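Local coordinates for protein transmembrane oligosaccharyl transferase (Archaeoglobus fulgidus, PDB 3WAJ) that belongs to the STT3/AglB family of oligosaccharyl transferases, joining a helical membrane-embedded N-terminal part to a C-terminal part that includes the AglB core domain, at residues T72-G77 / F542-V547; E522-L527 / V560-P565; F598-L603 / F774-G779; F68-Y73 / E536-P541. One frame throughout, in Å; residues are numbered along the deposited sequence.

Contact 1: T72-G77 / F542-V547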
# COMPACT_ATOMS: atom_id res chain seq x y z
N THR A 72 6.35 7.98 12.49
CA THR A 72 5.21 7.16 12.13
C THR A 72 4.88 6.12 13.22
O THR A 72 5.63 5.96 14.17
CB THR A 72 5.42 6.49 10.78
OG1 THR A 72 4.16 6.00 10.30
CG2 THR A 72 6.43 5.36 10.88
N TYR A 73 3.74 5.45 13.08
CA TYR A 73 3.28 4.51 14.11
C TYR A 73 3.36 5.15 15.51
O TYR A 73 3.90 4.58 16.47
CB TYR A 73 4.08 3.18 14.01
CG TYR A 73 3.66 2.09 14.99
CD1 TYR A 73 2.37 2.04 15.51
CD2 TYR A 73 4.57 1.13 15.40
CE1 TYR A 73 2.00 1.06 16.42
CE2 TYR A 73 4.22 0.14 16.32
CZ TYR A 73 2.94 0.11 16.82
OH TYR A 73 2.59 -0.86 17.72
N TYR A 74 2.80 6.34 15.62
CA TYR A 74 2.84 7.09 16.88
C TYR A 74 2.03 6.39 17.98
O TYR A 74 0.92 5.91 17.74
CB TYR A 74 2.31 8.50 16.63
CG TYR A 74 2.45 9.42 17.82
CD1 TYR A 74 3.64 10.10 18.07
CD2 TYR A 74 1.37 9.65 18.66
CE1 TYR A 74 3.75 10.98 19.16
CE2 TYR A 74 1.47 10.50 19.75
CZ TYR A 74 2.66 11.17 19.99
OH TYR A 74 2.75 12.04 21.07
N PRO A 75 2.56 6.38 19.21
CA PRO A 75 3.84 6.97 19.59
C PRO A 75 4.94 5.94 19.79
O PRO A 75 5.71 6.08 20.75
CB PRO A 75 3.52 7.56 20.96
CG PRO A 75 2.63 6.43 21.57
CD PRO A 75 1.81 5.88 20.38
N TYR A 76 5.02 4.94 18.92
CA TYR A 76 6.05 3.91 19.08
C TYR A 76 7.19 4.06 18.08
O TYR A 76 8.36 3.85 18.42
CB TYR A 76 5.44 2.50 18.96
CG TYR A 76 4.32 2.25 19.94
CD1 TYR A 76 4.59 1.81 21.23
CD2 TYR A 76 2.99 2.45 19.57
CE1 TYR A 76 3.56 1.58 22.14
CE2 TYR A 76 1.95 2.22 20.49
CZ TYR A 76 2.25 1.78 21.76
OH TYR A 76 1.25 1.55 22.65
N GLY A 77 6.87 4.42 16.85
CA GLY A 77 7.89 4.50 15.82
C GLY A 77 7.98 3.18 15.08
O GLY A 77 7.58 2.14 15.60
N PHE A 542 10.78 16.25 22.13
CA PHE A 542 9.91 17.36 22.44
C PHE A 542 8.47 16.90 22.67
O PHE A 542 8.07 15.77 22.38
CB PHE A 542 9.96 18.44 21.34
CG PHE A 542 9.29 18.03 20.02
CD1 PHE A 542 9.83 17.02 19.22
CD2 PHE A 542 8.14 18.68 19.57
CE1 PHE A 542 9.23 16.66 17.99
CE2 PHE A 542 7.54 18.32 18.37
CZ PHE A 542 8.09 17.31 17.57
N GLU A 543 7.73 17.83 23.22
CA GLU A 543 6.31 17.76 23.47
C GLU A 543 5.51 17.45 22.16
O GLU A 543 5.30 18.32 21.33
CB GLU A 543 5.94 19.12 24.11
CG GLU A 543 6.84 20.37 23.63
CD GLU A 543 8.29 20.52 24.26
OE1 GLU A 543 9.11 21.36 23.78
OE2 GLU A 543 8.62 19.84 25.25
N THR A 544 5.08 16.20 21.97
CA THR A 544 4.41 15.79 20.72
C THR A 544 2.92 15.43 20.84
O THR A 544 2.38 15.30 21.93
CB THR A 544 5.12 14.59 20.06
OG1 THR A 544 5.09 13.46 20.94
CG2 THR A 544 6.55 14.94 19.67
N TYR A 545 2.26 15.22 19.70
CA TYR A 545 0.89 14.70 19.69
C TYR A 545 0.65 13.80 18.47
O TYR A 545 1.38 13.87 17.49
CB TYR A 545 -0.17 15.84 19.73
CG TYR A 545 -0.02 16.87 18.63
CD1 TYR A 545 -0.41 16.59 17.32
CD2 TYR A 545 0.50 18.13 18.90
CE1 TYR A 545 -0.26 17.53 16.31
CE2 TYR A 545 0.64 19.09 17.89
CZ TYR A 545 0.26 18.77 16.60
OH TYR A 545 0.39 19.71 15.60
N GLY A 546 -0.38 12.96 18.54
CA GLY A 546 -0.65 12.04 17.46
C GLY A 546 -1.86 12.43 16.64
O GLY A 546 -2.77 13.14 17.11
N VAL A 547 -1.86 11.96 15.40
CA VAL A 547 -2.94 12.18 14.47
C VAL A 547 -3.54 10.81 14.12
O VAL A 547 -2.86 9.94 13.55
CB VAL A 547 -2.42 12.86 13.22
CG1 VAL A 547 -3.57 13.08 12.20
CG2 VAL A 547 -1.77 14.19 13.59

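Contact 2: E522-L527 / V560-P565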
# COMPACT_ATOMS: atom_id res chain seq x y z
N GLU A 522 11.80 20.47 11.73
CA GLU A 522 13.19 20.10 12.09
C GLU A 522 13.32 18.61 12.31
O GLU A 522 14.24 17.97 11.82
CB GLU A 522 13.63 20.74 13.41
CG GLU A 522 13.50 22.22 13.54
CD GLU A 522 13.51 22.65 14.99
OE1 GLU A 522 13.12 21.82 15.84
OE2 GLU A 522 13.94 23.79 15.28
N TYR A 523 12.39 18.07 13.11
CA TYR A 523 12.50 16.69 13.58
C TYR A 523 12.38 15.72 12.40
O TYR A 523 13.10 14.73 12.32
CB TYR A 523 11.43 16.39 14.66
CG TYR A 523 11.69 15.12 15.42
CD1 TYR A 523 10.69 14.18 15.57
CD2 TYR A 523 12.94 14.85 15.98
CE1 TYR A 523 10.91 13.00 16.28
CE2 TYR A 523 13.18 13.67 16.66
CZ TYR A 523 12.16 12.75 16.82
OH TYR A 523 12.38 11.58 17.50
N TYR A 524 11.49 16.06 11.47
CA TYR A 524 11.32 15.34 10.22
C TYR A 524 12.65 15.05 9.52
O TYR A 524 12.80 14.01 8.88
CB TYR A 524 10.44 16.19 9.30
CG TYR A 524 9.86 15.49 8.09
CD1 TYR A 524 10.44 15.66 6.84
CD2 TYR A 524 8.74 14.67 8.20
CE1 TYR A 524 9.93 15.04 5.72
CE2 TYR A 524 8.22 14.04 7.08
CZ TYR A 524 8.81 14.23 5.84
OH TYR A 524 8.31 13.62 4.72
N LEU A 525 13.62 15.96 9.67
CA LEU A 525 14.88 15.83 8.94
C LEU A 525 16.03 15.24 9.77
O LEU A 525 17.14 15.09 9.27
CB LEU A 525 15.27 17.16 8.32
CG LEU A 525 14.18 17.70 7.41
CD1 LEU A 525 14.48 19.13 6.99
CD2 LEU A 525 14.04 16.81 6.16
N GLN A 526 15.76 14.88 11.02
CA GLN A 526 16.81 14.37 11.90
C GLN A 526 17.14 12.90 11.68
O GLN A 526 16.27 12.07 11.36
CB GLN A 526 16.43 14.54 13.37
CG GLN A 526 16.35 15.97 13.81
CD GLN A 526 17.66 16.69 13.64
OE1 GLN A 526 17.75 17.65 12.88
NE2 GLN A 526 18.69 16.22 14.33
N LEU A 527 18.41 12.59 11.91
CA LEU A 527 18.91 11.25 11.77
C LEU A 527 18.63 10.48 13.05
O LEU A 527 19.51 10.36 13.90
CB LEU A 527 20.41 11.29 11.48
CG LEU A 527 21.02 9.93 11.16
CD1 LEU A 527 20.40 9.38 9.87
CD2 LEU A 527 22.53 10.05 11.04
N VAL A 560 2.88 14.76 3.96
CA VAL A 560 2.24 16.00 3.54
C VAL A 560 1.92 16.93 4.70
O VAL A 560 2.17 18.13 4.62
CB VAL A 560 0.98 15.75 2.67
CG1 VAL A 560 0.36 17.08 2.24
CG2 VAL A 560 1.33 14.92 1.43
N ALA A 561 1.37 16.39 5.77
CA ALA A 561 1.06 17.21 6.93
C ALA A 561 2.27 17.43 7.84
O ALA A 561 2.24 18.32 8.69
CB ALA A 561 -0.09 16.60 7.72
N HIS A 562 3.32 16.62 7.66
CA HIS A 562 4.43 16.56 8.62
C HIS A 562 3.89 16.45 10.05
O HIS A 562 4.35 17.15 10.95
CB HIS A 562 5.35 17.80 8.51
CG HIS A 562 6.26 17.79 7.32
ND1 HIS A 562 7.13 18.83 7.04
CD2 HIS A 562 6.44 16.89 6.33
CE1 HIS A 562 7.80 18.56 5.94
NE2 HIS A 562 7.40 17.38 5.49
N ARG A 563 2.89 15.59 10.24
CA ARG A 563 2.40 15.25 11.58
C ARG A 563 2.56 13.76 11.81
O ARG A 563 2.95 13.04 10.90
CB ARG A 563 0.95 15.72 11.80
CG ARG A 563 0.82 17.24 11.81
CD ARG A 563 1.75 17.92 12.85
NE ARG A 563 1.59 19.39 12.84
CZ ARG A 563 2.30 20.22 12.08
NH1 ARG A 563 3.24 19.74 11.27
NH2 ARG A 563 2.08 21.53 12.13
N MET A 564 2.28 13.28 13.01
CA MET A 564 2.61 11.89 13.32
C MET A 564 1.38 11.00 13.42
O MET A 564 0.61 11.12 14.37
CB MET A 564 3.44 11.83 14.60
CG MET A 564 4.66 12.74 14.60
SD MET A 564 5.50 12.67 16.20
CE MET A 564 7.11 13.38 15.80
N PRO A 565 1.21 10.09 12.45
CA PRO A 565 0.03 9.21 12.43
C PRO A 565 0.17 8.04 13.39
O PRO A 565 1.25 7.46 13.57
CB PRO A 565 -0.00 8.70 10.98
CG PRO A 565 1.46 8.66 10.59
CD PRO A 565 2.05 9.91 11.24
O HOH W 1 7.61 16.38 3.02

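Contact 3: F598-L603 / F774-G779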
# COMPACT_ATOMS: atom_id res chain seq x y z
N PHE A 598 -10.32 6.53 26.14
CA PHE A 598 -9.32 5.61 26.64
C PHE A 598 -8.28 5.36 25.56
O PHE A 598 -7.08 5.47 25.79
CB PHE A 598 -9.98 4.30 27.11
CG PHE A 598 -9.05 3.11 27.06
CD1 PHE A 598 -8.06 2.94 28.03
CD2 PHE A 598 -9.17 2.16 26.05
CE1 PHE A 598 -7.19 1.84 27.97
CE2 PHE A 598 -8.30 1.05 25.98
CZ PHE A 598 -7.31 0.90 26.94
N VAL A 599 -8.75 5.03 24.36
CA VAL A 599 -7.84 4.75 23.26
C VAL A 599 -6.99 5.98 22.89
O VAL A 599 -5.77 5.87 22.69
CB VAL A 599 -8.61 4.24 22.03
CG1 VAL A 599 -7.69 4.15 20.80
CG2 VAL A 599 -9.26 2.91 22.35
N ALA A 600 -7.64 7.14 22.83
CA ALA A 600 -6.98 8.36 22.37
C ALA A 600 -5.93 8.82 23.37
O ALA A 600 -4.86 9.28 22.99
CB ALA A 600 -7.98 9.47 22.10
N GLU A 601 -6.26 8.70 24.65
CA GLU A 601 -5.33 9.07 25.71
C GLU A 601 -4.06 8.24 25.64
O GLU A 601 -2.97 8.79 25.68
CB GLU A 601 -5.99 8.92 27.07
CG GLU A 601 -5.21 9.55 28.22
CD GLU A 601 -5.22 11.08 28.21
OE1 GLU A 601 -5.79 11.70 27.28
OE2 GLU A 601 -4.63 11.67 29.14
N LYS A 602 -4.20 6.91 25.50
CA LYS A 602 -3.06 6.00 25.35
C LYS A 602 -2.13 6.38 24.22
O LYS A 602 -0.92 6.22 24.34
CB LYS A 602 -3.54 4.56 25.11
CG LYS A 602 -4.23 3.92 26.31
CD LYS A 602 -3.25 3.66 27.45
CE LYS A 602 -4.00 3.45 28.76
NZ LYS A 602 -3.13 3.53 29.99
N LEU A 603 -2.70 6.85 23.11
CA LEU A 603 -1.91 7.17 21.93
C LEU A 603 -1.68 8.66 21.82
O LEU A 603 -1.14 9.16 20.83
CB LEU A 603 -2.57 6.63 20.66
CG LEU A 603 -2.93 5.14 20.78
CD1 LEU A 603 -3.92 4.72 19.70
CD2 LEU A 603 -1.67 4.27 20.74
N PHE A 774 -10.83 16.78 12.96
CA PHE A 774 -11.32 17.15 14.28
C PHE A 774 -10.15 17.32 15.25
O PHE A 774 -9.09 16.71 15.09
CB PHE A 774 -12.26 16.06 14.80
CG PHE A 774 -13.45 15.82 13.91
CD1 PHE A 774 -14.69 16.38 14.22
CD2 PHE A 774 -13.34 15.03 12.77
CE1 PHE A 774 -15.81 16.18 13.40
CE2 PHE A 774 -14.46 14.81 11.94
CZ PHE A 774 -15.69 15.39 12.27
N GLU A 775 -10.36 18.15 16.27
CA GLU A 775 -9.38 18.32 17.34
C GLU A 775 -9.89 17.68 18.61
O GLU A 775 -11.03 17.92 19.03
CB GLU A 775 -9.08 19.80 17.61
CG GLU A 775 -7.97 20.00 18.65
CD GLU A 775 -7.75 21.45 19.02
OE1 GLU A 775 -8.65 22.28 18.75
OE2 GLU A 775 -6.67 21.76 19.58
N ARG A 776 -9.04 16.86 19.24
CA ARG A 776 -9.38 16.31 20.54
C ARG A 776 -9.05 17.37 21.60
O ARG A 776 -7.99 18.00 21.57
CB ARG A 776 -8.62 15.01 20.82
CG ARG A 776 -8.88 14.44 22.19
CD ARG A 776 -8.42 12.99 22.32
NE ARG A 776 -8.62 12.56 23.70
CZ ARG A 776 -7.66 12.45 24.61
NH1 ARG A 776 -6.40 12.68 24.27
NH2 ARG A 776 -7.96 12.10 25.86
N VAL A 777 -9.97 17.56 22.53
CA VAL A 777 -10.00 18.75 23.36
C VAL A 777 -10.53 18.37 24.74
O VAL A 777 -11.38 17.48 24.85
CB VAL A 777 -10.92 19.78 22.65
CG1 VAL A 777 -12.04 20.25 23.55
CG2 VAL A 777 -10.13 20.91 22.06
N LYS A 778 -10.04 19.02 25.79
CA LYS A 778 -10.54 18.76 27.14
C LYS A 778 -12.03 19.08 27.23
O LYS A 778 -12.83 18.22 27.61
CB LYS A 778 -9.77 19.56 28.19
CG LYS A 778 -8.66 18.79 28.89
CD LYS A 778 -7.68 19.73 29.59
CE LYS A 778 -6.58 18.95 30.28
NZ LYS A 778 -6.12 17.81 29.43
N GLY A 779 -12.39 20.32 26.88
CA GLY A 779 -13.77 20.76 26.87
C GLY A 779 -14.11 21.59 28.10
O GLY A 779 -13.71 21.24 29.21

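Contact 4: F68-Y73 / E536-P541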
# COMPACT_ATOMS: atom_id res chain seq x y z
N PHE A 68 15.02 3.66 11.47
CA PHE A 68 13.87 3.72 12.37
C PHE A 68 13.24 5.12 12.31
O PHE A 68 13.94 6.12 12.14
CB PHE A 68 14.30 3.33 13.79
CG PHE A 68 13.18 3.34 14.78
CD1 PHE A 68 12.37 2.23 14.94
CD2 PHE A 68 12.94 4.47 15.56
CE1 PHE A 68 11.33 2.22 15.87
CE2 PHE A 68 11.90 4.49 16.49
CZ PHE A 68 11.09 3.36 16.65
N ASP A 69 11.92 5.17 12.44
CA ASP A 69 11.18 6.40 12.14
C ASP A 69 10.13 6.61 13.20
O ASP A 69 9.04 6.06 13.12
CB ASP A 69 10.54 6.30 10.74
CG ASP A 69 9.77 7.57 10.33
OD1 ASP A 69 9.83 8.60 11.03
OD2 ASP A 69 9.11 7.55 9.27
N PRO A 70 10.46 7.41 14.22
CA PRO A 70 9.51 7.67 15.30
C PRO A 70 8.37 8.58 14.86
O PRO A 70 7.42 8.80 15.62
CB PRO A 70 10.37 8.38 16.37
CG PRO A 70 11.50 8.98 15.60
CD PRO A 70 11.79 7.99 14.50
N PHE A 71 8.47 9.10 13.64
CA PHE A 71 7.49 10.04 13.12
C PHE A 71 6.23 9.30 12.65
O PHE A 71 5.18 9.90 12.44
CB PHE A 71 8.08 10.81 11.95
CG PHE A 71 7.77 12.29 11.95
CD1 PHE A 71 6.51 12.74 11.56
CD2 PHE A 71 8.75 13.22 12.26
CE1 PHE A 71 6.23 14.08 11.53
CE2 PHE A 71 8.48 14.58 12.22
CZ PHE A 71 7.21 15.01 11.86
N THR A 72 6.35 7.98 12.49
CA THR A 72 5.21 7.16 12.13
C THR A 72 4.88 6.12 13.22
O THR A 72 5.63 5.96 14.17
CB THR A 72 5.42 6.49 10.78
OG1 THR A 72 4.16 6.00 10.30
CG2 THR A 72 6.43 5.36 10.88
N TYR A 73 3.74 5.45 13.08
CA TYR A 73 3.28 4.51 14.11
C TYR A 73 3.36 5.15 15.51
O TYR A 73 3.90 4.58 16.47
CB TYR A 73 4.08 3.18 14.01
CG TYR A 73 3.66 2.09 14.99
CD1 TYR A 73 2.37 2.04 15.51
CD2 TYR A 73 4.57 1.13 15.40
CE1 TYR A 73 2.00 1.06 16.42
CE2 TYR A 73 4.22 0.14 16.32
CZ TYR A 73 2.94 0.11 16.82
OH TYR A 73 2.59 -0.86 17.72
N GLU A 536 7.54 -0.16 23.64
CA GLU A 536 7.08 0.90 24.54
C GLU A 536 7.11 2.27 23.82
O GLU A 536 7.89 2.46 22.88
CB GLU A 536 7.92 0.89 25.83
CG GLU A 536 7.62 -0.26 26.84
CD GLU A 536 8.72 -0.47 27.90
OE1 GLU A 536 9.92 -0.41 27.55
OE2 GLU A 536 8.40 -0.72 29.08
N PRO A 537 6.25 3.22 24.25
CA PRO A 537 6.21 4.54 23.60
C PRO A 537 7.62 5.16 23.45
O PRO A 537 8.41 5.09 24.36
CB PRO A 537 5.37 5.38 24.56
CG PRO A 537 4.46 4.37 25.24
CD PRO A 537 5.31 3.14 25.39
N PHE A 538 7.92 5.72 22.28
CA PHE A 538 9.23 6.27 21.99
C PHE A 538 9.42 7.51 22.82
O PHE A 538 8.46 8.17 23.20
CB PHE A 538 9.32 6.63 20.50
CG PHE A 538 10.66 7.16 20.05
CD1 PHE A 538 11.68 6.30 19.67
CD2 PHE A 538 10.89 8.53 19.95
CE1 PHE A 538 12.93 6.80 19.23
CE2 PHE A 538 12.12 9.04 19.51
CZ PHE A 538 13.14 8.18 19.15
N SER A 539 10.67 7.84 23.11
CA SER A 539 10.97 8.99 23.94
C SER A 539 11.28 10.19 23.04
O SER A 539 12.44 10.40 22.66
CB SER A 539 12.15 8.66 24.86
OG SER A 539 12.39 9.72 25.74
N TYR A 540 10.25 10.97 22.70
CA TYR A 540 10.41 12.10 21.79
C TYR A 540 11.19 13.25 22.43
O TYR A 540 11.06 13.46 23.63
CB TYR A 540 9.04 12.59 21.30
CG TYR A 540 8.35 11.55 20.46
CD1 TYR A 540 7.53 10.59 21.03
CD2 TYR A 540 8.53 11.52 19.08
CE1 TYR A 540 6.89 9.62 20.25
CE2 TYR A 540 7.90 10.56 18.29
CZ TYR A 540 7.08 9.61 18.88
OH TYR A 540 6.46 8.65 18.09
N PRO A 541 11.99 13.98 21.63
CA PRO A 541 12.87 15.07 22.08
C PRO A 541 12.09 16.34 22.34
O PRO A 541 12.65 17.38 22.69
CB PRO A 541 13.80 15.31 20.88
CG PRO A 541 13.54 14.18 19.93
CD PRO A 541 12.15 13.72 20.19

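Contact 1: T72-G77 / F542-V547
The phenol of Tyr74 crosses from the loop 72-77 to the chain 542-547 and carries nearly the whole contact. Its polar end comes first. Tyr74 OH lies 2.7 Å from Thr544 OG1 in a hydrogen bond that either hydroxyl could donate, and Thr544 OG1 sits at the edge of the tyrosine ring, in its plane. Thr544 holds OG1 between its backbone N and carbonyl carbon (chi1 61°), which turns the hydroxyl toward the ring. Asn604 ND2 is a second partner of Tyr74 OH, so this buried oxygen is gripped from two parts of the chain.

Van der Waals contact follows. Tyr74 CD2 is 3.4 Å from Gly546 CA and Tyr74 CE2 is 3.3 Å from Gly546 N, an approach to the backbone that the missing side chain of the glycine permits. One ring face bears Pro75 CB, 3.6 Å above its centre; the opposite face meets the Tyr545 carbonyl group near the rim. The side chain of Tyr545 turns away instead, its OH bonding to Pro515 O.

Backbone bonds shape the loop itself: Tyr73 O accepts from Tyr76 N (2.7 Å) and from Gly77 N (3.0 Å). With a cis peptide between Tyr74 and Pro75, this is a turn of the cis-proline (type VI) kind, in which an aromatic ring packs on the proline that follows it. Here the turn lies between strands 68-69 and 78-79 and docks its tyrosine against the start of strand 546-548 in the mixed sheet of the C-terminal part.

Contact 2: E522-L527 / V560-P565
Tyr524 and His562 stack face to face, and this is the tight part of the contact. The ring centroids are 3.9 Å apart with the planes inclined by 30°, so the rings close unevenly: Tyr524 CE2 comes within 3.4 Å of His562 CD2, while the ND1 side of the imidazole stands farther off. His562 has left the helix with positive phi, and its CG, anti to the carbonyl carbon (chi1 -75°), brings the imidazole over the tyrosine. A histidine suits the place because it is flat enough to stack yet has two ring nitrogens to bind with. ND1 is held by Asp521 OD2, and NE2 takes a water at 2.7 Å.

That water marks the looser side. It reaches Tyr524 OH only weakly, at 3.3 Å, and so links the two polar ends without clamping them. Between these segments Met564 adds only a light touch: the terminal methyl of its extended chain, CE, lies at the Tyr523 ring edge, 3.7 Å from Tyr523 CD1.

Beside the stack, Arg563 NH1 donates to His562 O (2.8 Å, 159°) from above the carbonyl plane, tying the turn after the helix. The contact thus joins the end of helix 517-524 to the link between helix 554-561 and strand 564-565, while Arg53 of helix 47-60 makes a cation-pi contact with Tyr524 and Phe71 meets that ring edge-to-face.

Contact 3: F598-L603 / F774-G779
Arg776 reaches from the end of strand 771-776 to the helix 593-602, where Ala600 and Glu601 receive it in two different ways. The alanine lies under the flat of the guanidinium and the glutamate at its rim. With CG anti to the backbone N (chi1 177°) and the chain straight as far as NE, the arginine spans the gap between the backbones, whose nearest CA atoms, those of Ala600 and Arg776, are 8.5 Å apart. Its NE passes 3.5 Å from Ala600 CB, so small a side chain that the arginine can lie close to the helix.

Glu601 comes in from the side. Its chain bends at chi2 and brings OE1 into the guanidinium plane, where NH2 of Arg776 donates to it at 2.6 Å, nearly straight (162°). NH1 of Arg776 adds a weak bond to the same Glu601 OE1 at 3.2 Å. One oxygen therefore serves both nitrogens, and the carboxylate stands steeply to the guanidinium, the planes 77° apart, with OE1 met on its anti side, somewhat out of the carboxylate plane.

Glu597, one helical turn earlier, forms a salt bridge with Arg776 NE, and the side chain of Tyr693 on strand 693-698 also touches the arginine. With two carboxylates at different edges, the guanidinium is probably held in rotation as well as position. Arginine suits this place because its planar cation can bind at several edges while resting a face on alanine. The acidic pair would help to keep its charge compensated at this partly exposed junction of helix and sheet.

Contact 4: F68-Y73 / E536-P541
Phe538 presents one ring face to Pro70 and has Tyr540 CG at its edge, in plane; Tyr540 in turn has Phe538 CD2 over the centre of one face and Pro70 O at its edge. The rings pack against a type I beta turn running from Asp69 to Thr72, which opens with an Asx turn at Asp69 and follows strand 68-69.

Pro70 is the pivot. Its CB stands 3.6 Å from the centroid of the Phe538 ring and only 13° off the normal, a CH-pi contact squarely over the face. Proline suits the second position of such a turn, where its fixed phi is already right, and its ring offers aliphatic hydrogens to the aromatic. A chi1 near 180° (-177°) swings the Phe538 ring away from its own backbone N and over the proline. The same Pro70 CB also touches Tyr540 CE2, at 3.8 Å.

Phe68 meets Phe538 more loosely. The planes are near parallel but slid apart, with centroids 5.8 Å distant, so contact is made mainly by Phe68 CE2, 3.7 Å from Phe538 CD1. Tyr523 of helix 517-524 packs against both Pro70 and Phe538.

The polar end of Tyr540 is directed at the turn: its OH donates to Pro70 O at 2.7 Å, in the carbonyl plane, satisfying a backbone carbonyl while the ring packs. Asp69 steadies the turn from within while its OD2 forms a salt bridge with Arg53 of helix 47-60. Asp69 OD1 accepts from Phe71 N at 3.0 Å, the N-H approaching from above the carboxylate plane.

Contacts 1 and 4 start from the same loop, share Thr72 and Tyr73, and have centres about 6 Å apart; Pro75 O and Phe538 N join them by a probable hydrogen bond. Contact 2 lies about 10 Å from contact 1 and 11 Å from contact 4, centre to centre, and touches both, its segments alternating with theirs. Contact 3 comes last along the chain, its centre 13 Å from that of contact 1. Contacts 1, 2 and 3 all reach one mixed sheet. Contacts 1 and 4 bind a loop of the STT3 N-terminal region to the AglB core, near helix 47-60 with its zinc ligand Asp47; contact 2 packs within that core, and contact 3 ties its helix 593-602 to strand 771-776.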